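Local coordinates for protein 4-hydroxythreonine-4-phosphate dehydrogenase (PDB 6XMY) that probably catalyses the NAD(P)-dependent oxidation of 4-(phosphooxy)-L-threonine in pyridoxine 5'-phosphate biosynthesis, using a divalent metal ion, at residues Thr120-Lys125 and His299-Glu304; Ser116-Ala121 and Ile292-Val297; Gly209-Ala214 and Gly221-Glu226; Val162-Thr167 and Tyr263-His268. All coordinates share one frame; numbering follows the deposited sequence.

Contact 1: residues Thr120-Lys125 and His299-Glu304; sequences TAPVHK and HGTALE. With NAD (nicotinamide-adenine-dinucleotide), chain B.
Pro-122 lays its ring against the peptide between Gly-300 and Thr-301, with CG 3.2 Å from Gly-300 O. Beside it the CG2 methyl of Thr-301 touches the peptide that follows Val-123, while Thr-301 OG1 lies at the edge of the His-124 ring, 3.4 Å from CD2. That ring, whose ND1 caps Asn-127 N at the start of helix 125-130, carries NAD O3D over the centre of one face.

The two loops thus meet by van der Waals contact, and several of their backbone N-H groups and two side chains bind the dinucleotide. Val-123 N holds the carboxamide oxygen O7N in a nearly straight bond (167°), and in one of its two conformers Lys-125 brings NZ to O2D of the nicotinamide ribose. From the other loop, Gly-300 N and Ala-302 N bind two oxygens of one phosphate, O2A and O1A, and Glu-304 OE2 accepts from O2B of the adenine ribose at 2.7 Å. The His-299 ring has the adenine amine N6A 3.3 Å above its plane; its ND1 bonds in plane to a lone pair of Gly-300 O, which fixes the ring's rotation. Together these loops after strands 117-120 and 294-297 form much of the NAD pocket of this PdxA enzyme.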
# COMPACT_ATOMS: atom_id res chain seq x y z
N THR A 120 2.87 -5.87 2.15
CA THR A 120 2.53 -5.65 3.55
C THR A 120 1.09 -6.05 3.85
O THR A 120 0.14 -5.51 3.27
CB THR A 120 2.77 -4.20 3.97
OG1 THR A 120 1.97 -3.33 3.16
CG2 THR A 120 4.22 -3.82 3.79
N ALA A 121 0.94 -6.96 4.81
CA ALA A 121 -0.34 -7.20 5.45
C ALA A 121 -0.63 -6.02 6.38
O ALA A 121 0.25 -5.21 6.66
CB ALA A 121 -0.28 -8.54 6.19
N PRO A 122 -1.86 -5.88 6.87
CA PRO A 122 -2.21 -4.64 7.58
C PRO A 122 -1.61 -4.57 8.97
O PRO A 122 -1.40 -5.59 9.64
CB PRO A 122 -3.74 -4.69 7.64
CG PRO A 122 -4.08 -6.15 7.57
CD PRO A 122 -3.03 -6.76 6.69
N VAL A 123 -1.31 -3.34 9.40
CA VAL A 123 -0.86 -3.05 10.75
C VAL A 123 -1.86 -2.12 11.42
O VAL A 123 -2.61 -1.40 10.77
CB VAL A 123 0.56 -2.43 10.79
CG1 VAL A 123 1.56 -3.35 10.10
CG2 VAL A 123 0.57 -1.07 10.14
N HIS A 124 -1.87 -2.16 12.75
CA HIS A 124 -2.76 -1.32 13.54
C HIS A 124 -1.97 -0.10 14.01
O HIS A 124 -1.09 -0.21 14.87
CB HIS A 124 -3.30 -2.11 14.73
CG HIS A 124 -4.50 -1.47 15.34
ND1 HIS A 124 -4.40 -0.44 16.25
CD2 HIS A 124 -5.82 -1.69 15.15
CE1 HIS A 124 -5.62 -0.06 16.60
NE2 HIS A 124 -6.49 -0.81 15.95
N LYS A 125 -2.28 1.06 13.43
CA LYS A 125 -1.48 2.25 13.69
C LYS A 125 -1.56 2.68 15.14
O LYS A 125 -0.55 3.00 15.77
CB LYS A 125 -1.89 3.38 12.75
CG LYS A 125 -1.74 3.07 11.28
CD LYS A 125 -2.15 4.27 10.45
CE LYS A 125 -2.13 4.00 8.95
NZ LYS A 125 -3.10 2.95 8.55
N HIS A 299 -6.84 -2.60 3.00
CA HIS A 299 -7.73 -2.68 4.14
C HIS A 299 -6.90 -2.78 5.40
O HIS A 299 -5.67 -2.93 5.35
CB HIS A 299 -8.68 -3.87 4.02
CG HIS A 299 -7.98 -5.19 3.94
ND1 HIS A 299 -7.35 -5.77 5.02
CD2 HIS A 299 -7.82 -6.06 2.90
CE1 HIS A 299 -6.82 -6.93 4.66
NE2 HIS A 299 -7.09 -7.13 3.38
N GLY A 300 -7.58 -2.72 6.54
CA GLY A 300 -6.94 -2.72 7.83
C GLY A 300 -6.93 -4.09 8.49
O GLY A 300 -7.11 -5.13 7.85
N THR A 301 -6.74 -4.06 9.81
CA THR A 301 -6.45 -5.26 10.59
C THR A 301 -7.66 -6.13 10.83
O THR A 301 -7.49 -7.31 11.17
CB THR A 301 -5.80 -4.86 11.93
OG1 THR A 301 -6.55 -3.79 12.53
CG2 THR A 301 -4.39 -4.39 11.71
N ALA A 302 -8.87 -5.59 10.72
CA ALA A 302 -10.10 -6.36 10.92
C ALA A 302 -10.00 -7.31 12.12
O ALA A 302 -10.21 -8.52 12.00
CB ALA A 302 -10.50 -7.09 9.63
N LEU A 303 -9.69 -6.73 13.28
CA LEU A 303 -9.39 -7.53 14.47
C LEU A 303 -10.48 -8.53 14.79
O LEU A 303 -10.19 -9.67 15.15
CB LEU A 303 -9.15 -6.62 15.67
CG LEU A 303 -7.84 -5.83 15.64
CD1 LEU A 303 -7.92 -4.65 16.60
CD2 LEU A 303 -6.68 -6.76 16.00
N GLU A 304 -11.74 -8.12 14.66
CA GLU A 304 -12.85 -9.00 14.99
C GLU A 304 -12.95 -10.20 14.06
O GLU A 304 -13.66 -11.16 14.39
CB GLU A 304 -14.16 -8.20 14.97
CG GLU A 304 -14.61 -7.76 13.57
CD GLU A 304 -13.72 -6.67 12.95
OE1 GLU A 304 -12.98 -5.99 13.70
OE2 GLU A 304 -13.77 -6.51 11.72
PA NAD B . -10.40 -2.10 8.42
O1A NAD B . -9.74 -2.87 9.55
O2A NAD B . -10.32 -2.38 6.93
O5B NAD B . -12.05 -2.37 8.84
C5B NAD B . -12.92 -1.73 7.93
C4B NAD B . -14.08 -2.68 7.58
O4B NAD B . -13.64 -3.58 6.54
C3B NAD B . -14.45 -3.53 8.83
O3B NAD B . -15.86 -3.68 8.78
C2B NAD B . -13.66 -4.85 8.57
O2B NAD B . -14.28 -5.97 9.13
C1B NAD B . -13.76 -4.93 7.02
N9A NAD B . -12.62 -5.61 6.41
C8A NAD B . -11.27 -5.21 6.34
N7A NAD B . -10.52 -6.08 5.68
C5A NAD B . -11.39 -7.08 5.28
C6A NAD B . -11.21 -8.28 4.56
N6A NAD B . -9.98 -8.60 4.09
N1A NAD B . -12.27 -9.10 4.31
C2A NAD B . -13.49 -8.71 4.80
N3A NAD B . -13.82 -7.61 5.50
C4A NAD B . -12.72 -6.81 5.73
O3 NAD B . -9.92 -0.57 8.67
PN NAD B . -10.29 0.40 9.87
O1N NAD B . -10.41 1.83 9.40
O2N NAD B . -11.17 -0.30 10.86
O5D NAD B . -8.76 0.53 10.76
C5D NAD B . -8.36 -0.62 11.42
C4D NAD B . -6.85 -0.53 11.61
O4D NAD B . -6.23 -0.89 10.35
C3D NAD B . -6.42 0.95 11.90
O3D NAD B . -5.34 0.87 12.79
C2D NAD B . -5.96 1.46 10.52
O2D NAD B . -4.96 2.44 10.55
C1D NAD B . -5.30 0.14 10.03
N1N NAD B . -5.14 0.12 8.54
C2N NAD B . -3.94 -0.35 8.08
C3N NAD B . -3.69 -0.42 6.70
C7N NAD B . -2.36 -0.96 6.32
O7N NAD B . -1.57 -1.37 7.17
N7N NAD B . -2.08 -1.01 4.97
C4N NAD B . -4.67 -0.00 5.79
C5N NAD B . -5.90 0.46 6.29
C6N NAD B . -6.13 0.53 7.68

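Contact 2: residues Ser116-Ala121 and Ile292-Val297; sequences SALVTA and IIRTSV. With SO4 (sulfate ion), chain C.
Arg-294 NH2 donates to Thr-120 OG1 over 2.8 Å, in the guanidinium plane and at 163°, and a weak bond from NE reaches the same oxygen. On another part of its edge the guanidinium grips O1 of a sulfate, probably from the crystallisation medium, through NH1 and NH2, the latter at 2.9 Å. The arginine chain leaves the strand with CG anti to the backbone N and turns at chi2 (-101°), which runs it along the sheet past Leu-118 to Thr-120. Thr-287 takes a further bond from NH1, and His-138, Thr-139 and Asn-285 also bind the sulfate.

Behind this polar row the strands are joined by backbone bonds in parallel register: Leu-118 N to Ile-293 O, Thr-295 N to Leu-118 O, and Thr-120 N to Thr-295 O at 2.9 Å. A water extends the pairing, donating to Ser-116 O and accepting from Ile-293 N. On the reverse face Val-119 CG2 lies 3.5 Å from Thr-295 OG1, whose own polar partner is Ala-319 O of helix 314-328. Near the strand start Ala-117 CB packs on Ile-293 CB at 3.7 Å. The result is a parallel strand pair with a helix over each face, one face presenting Arg-294, predicted to bind substrate, to an anion site consistent with the substrate pocket of PdxA.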
# COMPACT_ATOMS: atom_id res chain seq x y z
N SER A 116 12.61 -9.81 -3.97
CA SER A 116 12.38 -9.00 -5.15
C SER A 116 11.36 -7.89 -4.93
O SER A 116 11.27 -6.98 -5.76
CB SER A 116 11.92 -9.88 -6.31
OG SER A 116 10.80 -10.64 -5.94
N ALA A 117 10.59 -7.96 -3.85
CA ALA A 117 9.56 -6.96 -3.56
C ALA A 117 9.05 -7.24 -2.16
O ALA A 117 9.20 -8.35 -1.63
CB ALA A 117 8.40 -7.03 -4.55
N LEU A 118 8.41 -6.23 -1.58
CA LEU A 118 7.80 -6.33 -0.26
C LEU A 118 6.29 -6.14 -0.40
O LEU A 118 5.83 -5.22 -1.09
CB LEU A 118 8.36 -5.23 0.66
CG LEU A 118 7.88 -5.25 2.11
CD1 LEU A 118 8.30 -6.53 2.81
CD2 LEU A 118 8.41 -4.03 2.84
N VAL A 119 5.53 -7.01 0.24
CA VAL A 119 4.07 -6.90 0.31
C VAL A 119 3.71 -6.83 1.78
O VAL A 119 4.18 -7.64 2.57
CB VAL A 119 3.38 -8.10 -0.36
CG1 VAL A 119 1.85 -7.90 -0.41
CG2 VAL A 119 3.95 -8.34 -1.76
N THR A 120 2.87 -5.87 2.15
CA THR A 120 2.53 -5.65 3.55
C THR A 120 1.09 -6.05 3.85
O THR A 120 0.14 -5.51 3.27
CB THR A 120 2.77 -4.20 3.97
OG1 THR A 120 1.97 -3.33 3.16
CG2 THR A 120 4.22 -3.82 3.79
N ALA A 121 0.94 -6.96 4.81
CA ALA A 121 -0.34 -7.20 5.45
C ALA A 121 -0.63 -6.02 6.38
O ALA A 121 0.25 -5.21 6.66
CB ALA A 121 -0.28 -8.54 6.19
N ILE A 292 12.71 0.19 -3.75
CA ILE A 292 12.16 -1.16 -3.78
C ILE A 292 10.71 -1.08 -4.24
O ILE A 292 10.07 -0.02 -4.21
CB ILE A 292 12.24 -1.86 -2.41
CG1 ILE A 292 11.39 -1.12 -1.37
CG2 ILE A 292 13.70 -2.01 -1.95
CD1 ILE A 292 11.03 -1.94 -0.13
N ILE A 293 10.19 -2.23 -4.65
CA ILE A 293 8.77 -2.40 -4.92
C ILE A 293 8.10 -2.72 -3.59
O ILE A 293 8.54 -3.61 -2.85
CB ILE A 293 8.54 -3.55 -5.90
CG1 ILE A 293 9.20 -3.26 -7.25
CG2 ILE A 293 7.06 -3.86 -6.03
CD1 ILE A 293 9.46 -4.50 -8.06
N ARG A 294 7.03 -1.98 -3.27
CA ARG A 294 6.23 -2.29 -2.09
C ARG A 294 4.76 -2.15 -2.43
O ARG A 294 4.33 -1.07 -2.84
CB ARG A 294 6.59 -1.39 -0.90
CG ARG A 294 5.72 -1.67 0.33
CD ARG A 294 4.62 -0.63 0.47
NE ARG A 294 3.63 -0.99 1.49
CZ ARG A 294 2.80 -0.12 2.07
NH1 ARG A 294 2.86 1.17 1.78
NH2 ARG A 294 1.92 -0.55 2.98
N THR A 295 4.01 -3.23 -2.27
CA THR A 295 2.56 -3.21 -2.38
C THR A 295 1.95 -3.59 -1.04
O THR A 295 2.64 -3.99 -0.10
CB THR A 295 2.07 -4.16 -3.48
OG1 THR A 295 2.41 -5.50 -3.13
CG2 THR A 295 2.69 -3.81 -4.82
N SER A 296 0.62 -3.48 -0.99
CA SER A 296 -0.09 -3.63 0.27
C SER A 296 -1.54 -3.98 -0.01
O SER A 296 -2.11 -3.62 -1.06
CB SER A 296 -0.01 -2.34 1.06
OG SER A 296 -0.68 -2.46 2.30
N VAL A 297 -2.16 -4.63 0.98
CA VAL A 297 -3.61 -4.71 1.01
C VAL A 297 -4.19 -3.31 1.09
O VAL A 297 -3.53 -2.35 1.50
CB VAL A 297 -4.10 -5.56 2.19
CG1 VAL A 297 -3.68 -7.01 2.01
CG2 VAL A 297 -3.62 -4.97 3.51
S SO4 C . 0.10 2.71 4.65
O1 SO4 C . 0.54 1.94 3.49
O2 SO4 C . 0.39 1.95 5.86
O3 SO4 C . 0.87 3.95 4.69
O4 SO4 C . -1.34 3.01 4.62
O HOH W 1 11.99 -4.48 -4.93

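Contact 3: residues Gly209-Ala214 and Gly221-Glu226; sequences GLNPHA and GREEIE
Glu-224 and Asn-211 are brought together by matching first torsions, each with CG anti to its own carbonyl carbon (chi1 -75° and -64°), and by a bend of the glutamate at chi2 (81°) that turns its carboxylate back onto the loop. OE1 then receives two backbone N-H groups, that of Asn-211 at 2.9 Å in an almost straight bond on the syn lone pair, and that of Leu-210 in a weak, bent one. OE2 accepts from Asn-211 ND2, also on the syn side, so backbone and side chain of one asparagine span both oxygens of one carboxylate.

The second N-H of the same amide goes to Glu-223 OE2 at 2.8 Å. Here the donor stands above the carboxylate plane, although the acceptor lies in the plane of the amide. Both amide hydrogens are therefore engaged, which fixes the flip of the Asn-211 group, and a water bridges its OD1 to Glu-223 OE1. The amide between two carboxylates probably offsets part of their mutual repulsion. Beside the polar cluster Leu-210 CD2 rests on the Glu-223 chain, 3.6 Å from CD, while Ala-214 O sits 3.3 Å from Glu-224 CG.

Two glycines leave room for this: a CB on Gly-209 would strike Glu-224 OE1, and one on Gly-221 would strike Asn-211 ND2. The loop after strand 204-208 is thereby tied to the first turn of helix 223-237, with Leu-210 also packing on helix 174-177, and Gly-209 O receiving Gln-270 from helix 268-279.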
# COMPACT_ATOMS: atom_id res chain seq x y z
N GLY A 209 -9.81 19.26 -7.14
CA GLY A 209 -9.60 20.41 -6.29
C GLY A 209 -9.55 20.00 -4.82
O GLY A 209 -9.78 18.84 -4.45
N LEU A 210 -9.22 20.97 -3.97
CA LEU A 210 -9.24 20.76 -2.53
C LEU A 210 -10.63 20.96 -1.94
O LEU A 210 -11.04 20.22 -1.03
CB LEU A 210 -8.26 21.72 -1.85
CG LEU A 210 -8.27 21.69 -0.33
CD1 LEU A 210 -7.76 20.35 0.17
CD2 LEU A 210 -7.45 22.83 0.22
N ASN A 211 -11.36 21.95 -2.45
CA ASN A 211 -12.64 22.40 -1.92
C ASN A 211 -13.80 21.83 -2.73
O ASN A 211 -13.62 21.41 -3.88
CB ASN A 211 -12.66 23.92 -1.99
CG ASN A 211 -11.62 24.53 -1.09
OD1 ASN A 211 -11.64 24.31 0.12
ND2 ASN A 211 -10.65 25.25 -1.67
N PRO A 212 -15.01 21.80 -2.16
CA PRO A 212 -16.17 21.35 -2.94
C PRO A 212 -16.30 22.16 -4.23
O PRO A 212 -16.03 23.36 -4.26
CB PRO A 212 -17.36 21.60 -2.01
CG PRO A 212 -16.78 21.66 -0.63
CD PRO A 212 -15.37 22.17 -0.78
N HIS A 213 -16.71 21.48 -5.30
CA HIS A 213 -16.83 22.10 -6.62
C HIS A 213 -15.57 22.86 -7.02
O HIS A 213 -15.63 23.91 -7.66
CB HIS A 213 -18.11 22.93 -6.72
CG HIS A 213 -19.32 22.09 -6.53
ND1 HIS A 213 -19.75 21.20 -7.49
CD2 HIS A 213 -20.14 21.92 -5.46
CE1 HIS A 213 -20.80 20.55 -7.04
NE2 HIS A 213 -21.06 20.97 -5.82
N ALA A 214 -14.43 22.31 -6.61
CA ALA A 214 -13.13 22.89 -6.92
C ALA A 214 -13.06 24.37 -6.54
O ALA A 214 -12.47 25.19 -7.25
CB ALA A 214 -12.75 22.67 -8.39
N GLY A 221 -13.24 28.93 -1.09
CA GLY A 221 -11.83 28.62 -0.88
C GLY A 221 -10.97 29.15 -2.01
O GLY A 221 -11.40 29.27 -3.16
N ARG A 222 -9.73 29.50 -1.66
CA ARG A 222 -8.79 30.10 -2.60
C ARG A 222 -7.69 29.15 -3.05
O ARG A 222 -6.87 29.52 -3.90
CB ARG A 222 -8.15 31.34 -1.98
CG ARG A 222 -9.16 32.34 -1.48
CD ARG A 222 -9.96 32.89 -2.63
NE ARG A 222 -9.13 33.61 -3.59
CZ ARG A 222 -9.60 34.19 -4.69
NH1 ARG A 222 -10.90 34.13 -4.96
NH2 ARG A 222 -8.78 34.83 -5.51
N GLU A 223 -7.64 27.92 -2.52
CA GLU A 223 -6.47 27.09 -2.76
C GLU A 223 -6.36 26.67 -4.22
O GLU A 223 -5.24 26.49 -4.73
CB GLU A 223 -6.46 25.88 -1.83
CG GLU A 223 -6.29 26.22 -0.36
CD GLU A 223 -7.61 26.44 0.36
OE1 GLU A 223 -7.61 26.35 1.61
OE2 GLU A 223 -8.64 26.69 -0.30
N GLU A 224 -7.48 26.51 -4.93
CA GLU A 224 -7.39 26.17 -6.34
C GLU A 224 -6.70 27.27 -7.12
O GLU A 224 -5.82 27.00 -7.95
CB GLU A 224 -8.78 25.88 -6.92
CG GLU A 224 -9.37 24.53 -6.52
CD GLU A 224 -10.01 24.52 -5.15
OE1 GLU A 224 -10.37 23.41 -4.71
OE2 GLU A 224 -10.16 25.59 -4.52
N ILE A 225 -7.06 28.53 -6.84
CA ILE A 225 -6.48 29.66 -7.56
C ILE A 225 -5.03 29.88 -7.14
O ILE A 225 -4.16 30.12 -7.99
CB ILE A 225 -7.36 30.91 -7.34
CG1 ILE A 225 -8.70 30.73 -8.05
CG2 ILE A 225 -6.65 32.16 -7.84
CD1 ILE A 225 -9.74 31.79 -7.71
N GLU A 226 -4.75 29.81 -5.85
CA GLU A 226 -3.43 30.18 -5.34
C GLU A 226 -2.41 29.05 -5.38
O GLU A 226 -1.21 29.32 -5.44
CB GLU A 226 -3.54 30.68 -3.90
CG GLU A 226 -4.44 31.90 -3.70
CD GLU A 226 -3.86 33.16 -4.31
OE1 GLU A 226 -2.66 33.18 -4.66
OE2 GLU A 226 -4.62 34.15 -4.45
O HOH W 2 -10.01 25.18 2.17

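Contact 4: residues Val162-Thr167 and Tyr263-His268; sequences VALVTT and YVAMYH. With ZN (zinc ion), chain K.
Val-165 pushes its CG2 methyl against CG1 of Val-264 at 3.5 Å, tighter than usual for two carbons, and the same methyl lies 3.9 Å from Met-266 SD. With CG1 anti to the backbone N (chi1 176°), CG2 lies anti to the carbonyl carbon, over the neighbouring chain, and Leu-182 and Ile-183 of helix 180-197 cover the group. Val-162, Leu-164 and Ala-265 share the other face, where Leu-164 CD2 meets Ala-265 CB at 4.0 Å and Leu-164 CD1 reaches on to the backbone of His-268.

Between the faces run the parallel backbone bonds: Ala-163 N to Tyr-263 O, Ala-265 N to Ala-163 O, and Val-165 N to Ala-265 O at 2.9 Å. Past the strand ends a side chain carries the pairing further. Thr-166 OG1 sits between its own backbone N and carbonyl carbon (chi1 66°) and from there donates to Met-266 O at 2.8 Å, in the carbonyl plane on a lone pair; the backbone N of Thr-166 adds only a weak bond to that oxygen. A water then donates to Thr-166 OG1 and Thr-167 O and accepts from His-268 N, bridging the diverging chains at the start of helix 268-279.

His-268 CB lies 3.4 Å from Thr-167 O, and the ring extends to bind the zinc ion through NE2 at 2.2 Å. Two waters and His-168, which follows Thr-167 directly, are the other ligands here. Two adjacent parallel strands, each followed by a histidine, thus supply this subunit's part of the PdxA metal site, whose ligands are predicted to be shared between dimeric partners.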
# COMPACT_ATOMS: atom_id res chain seq x y z
N VAL A 162 -5.99 5.80 -7.95
CA VAL A 162 -6.13 7.04 -7.18
C VAL A 162 -4.86 7.25 -6.38
O VAL A 162 -4.54 6.46 -5.49
CB VAL A 162 -7.36 7.02 -6.25
CG1 VAL A 162 -7.38 8.30 -5.42
CG2 VAL A 162 -8.64 6.90 -7.07
N ALA A 163 -4.13 8.32 -6.69
CA ALA A 163 -2.97 8.73 -5.93
C ALA A 163 -3.36 9.89 -5.03
O ALA A 163 -4.21 10.71 -5.39
CB ALA A 163 -1.84 9.17 -6.87
N LEU A 164 -2.72 9.97 -3.87
CA LEU A 164 -3.03 10.97 -2.87
C LEU A 164 -1.92 12.01 -2.78
O LEU A 164 -0.74 11.67 -2.76
CB LEU A 164 -3.22 10.31 -1.50
CG LEU A 164 -4.35 9.27 -1.40
CD1 LEU A 164 -4.38 8.69 0.00
CD2 LEU A 164 -5.71 9.88 -1.79
N VAL A 165 -2.32 13.29 -2.71
CA VAL A 165 -1.35 14.34 -2.43
C VAL A 165 -0.94 14.30 -0.97
O VAL A 165 0.24 14.51 -0.64
CB VAL A 165 -1.90 15.72 -2.83
CG1 VAL A 165 -0.90 16.83 -2.44
CG2 VAL A 165 -2.21 15.76 -4.34
N THR A 166 -1.90 14.06 -0.07
CA THR A 166 -1.65 13.87 1.35
C THR A 166 -2.28 12.56 1.79
O THR A 166 -3.30 12.13 1.25
CB THR A 166 -2.19 15.04 2.20
OG1 THR A 166 -3.63 15.09 2.14
CG2 THR A 166 -1.60 16.36 1.73
N THR A 167 -1.66 11.93 2.80
CA THR A 167 -2.06 10.59 3.21
C THR A 167 -2.71 10.66 4.58
O THR A 167 -3.87 11.10 4.70
CB THR A 167 -0.87 9.62 3.17
OG1 THR A 167 0.13 10.06 4.10
CG2 THR A 167 -0.28 9.55 1.78
N TYR A 263 -6.31 9.14 -11.26
CA TYR A 263 -6.84 10.29 -10.55
C TYR A 263 -5.87 10.70 -9.45
O TYR A 263 -5.16 9.86 -8.89
CB TYR A 263 -8.18 9.96 -9.90
CG TYR A 263 -9.26 9.59 -10.88
CD1 TYR A 263 -9.93 10.56 -11.61
CD2 TYR A 263 -9.62 8.26 -11.06
CE1 TYR A 263 -10.92 10.22 -12.51
CE2 TYR A 263 -10.61 7.91 -11.96
CZ TYR A 263 -11.26 8.90 -12.67
OH TYR A 263 -12.26 8.56 -13.56
N VAL A 264 -5.87 11.98 -9.13
CA VAL A 264 -5.17 12.51 -7.98
C VAL A 264 -6.20 13.16 -7.06
O VAL A 264 -6.93 14.07 -7.48
CB VAL A 264 -4.08 13.52 -8.39
CG1 VAL A 264 -3.47 14.17 -7.17
CG2 VAL A 264 -3.02 12.83 -9.22
N ALA A 265 -6.27 12.68 -5.83
CA ALA A 265 -7.09 13.30 -4.80
C ALA A 265 -6.18 14.06 -3.84
O ALA A 265 -5.04 13.67 -3.60
CB ALA A 265 -7.92 12.26 -4.04
N MET A 266 -6.71 15.16 -3.31
CA MET A 266 -5.92 16.01 -2.43
C MET A 266 -5.72 15.40 -1.05
O MET A 266 -4.72 15.69 -0.39
CB MET A 266 -6.56 17.40 -2.33
CG MET A 266 -6.40 18.20 -3.61
SD MET A 266 -4.69 18.70 -3.93
CE MET A 266 -4.58 18.52 -5.72
N TYR A 267 -6.65 14.55 -0.60
CA TYR A 267 -6.58 14.00 0.74
C TYR A 267 -7.31 12.66 0.82
O TYR A 267 -8.10 12.29 -0.06
CB TYR A 267 -7.10 15.01 1.79
CG TYR A 267 -8.52 15.47 1.56
CD1 TYR A 267 -8.81 16.52 0.68
CD2 TYR A 267 -9.58 14.84 2.20
CE1 TYR A 267 -10.11 16.93 0.46
CE2 TYR A 267 -10.88 15.24 1.99
CZ TYR A 267 -11.15 16.28 1.12
OH TYR A 267 -12.45 16.65 0.92
N HIS A 268 -7.01 11.95 1.90
CA HIS A 268 -7.34 10.54 2.05
C HIS A 268 -8.82 10.24 1.77
O HIS A 268 -9.15 9.42 0.90
CB HIS A 268 -6.94 10.15 3.49
CG HIS A 268 -7.12 8.71 3.82
ND1 HIS A 268 -8.35 8.15 4.12
CD2 HIS A 268 -6.20 7.73 4.00
CE1 HIS A 268 -8.18 6.88 4.42
NE2 HIS A 268 -6.89 6.60 4.35
ZN ZN K . -5.91 4.83 5.28
O HOH W 3 -5.07 13.27 3.70
O HOH W 4 -4.39 3.26 5.80
O HOH W 5 -5.01 4.51 3.69

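Overall arrangement
Contacts 1, 2 and 4 are buried, whereas contact 3 lies partly buried toward the periphery, its centre about 27 Å from that of the chain. Contacts 1 and 2 start from the same strand and share Thr-120 and Ala-121: the strand pairing of contact 2 leads directly into the cofactor-binding loops of contact 1. Contact 4 repeats that plan about 20 Å from contact 2 between centres, with parallel strands ending in a metal ligand in place of a dinucleotide pocket. Contact 3 touches contact 4 where Gly-209 and Leu-210 pack on Met-266 and Tyr-267. Backbone pairing dominates contacts 2 and 4, ligand binding contact 1, and carboxylate-amide bonding contact 3.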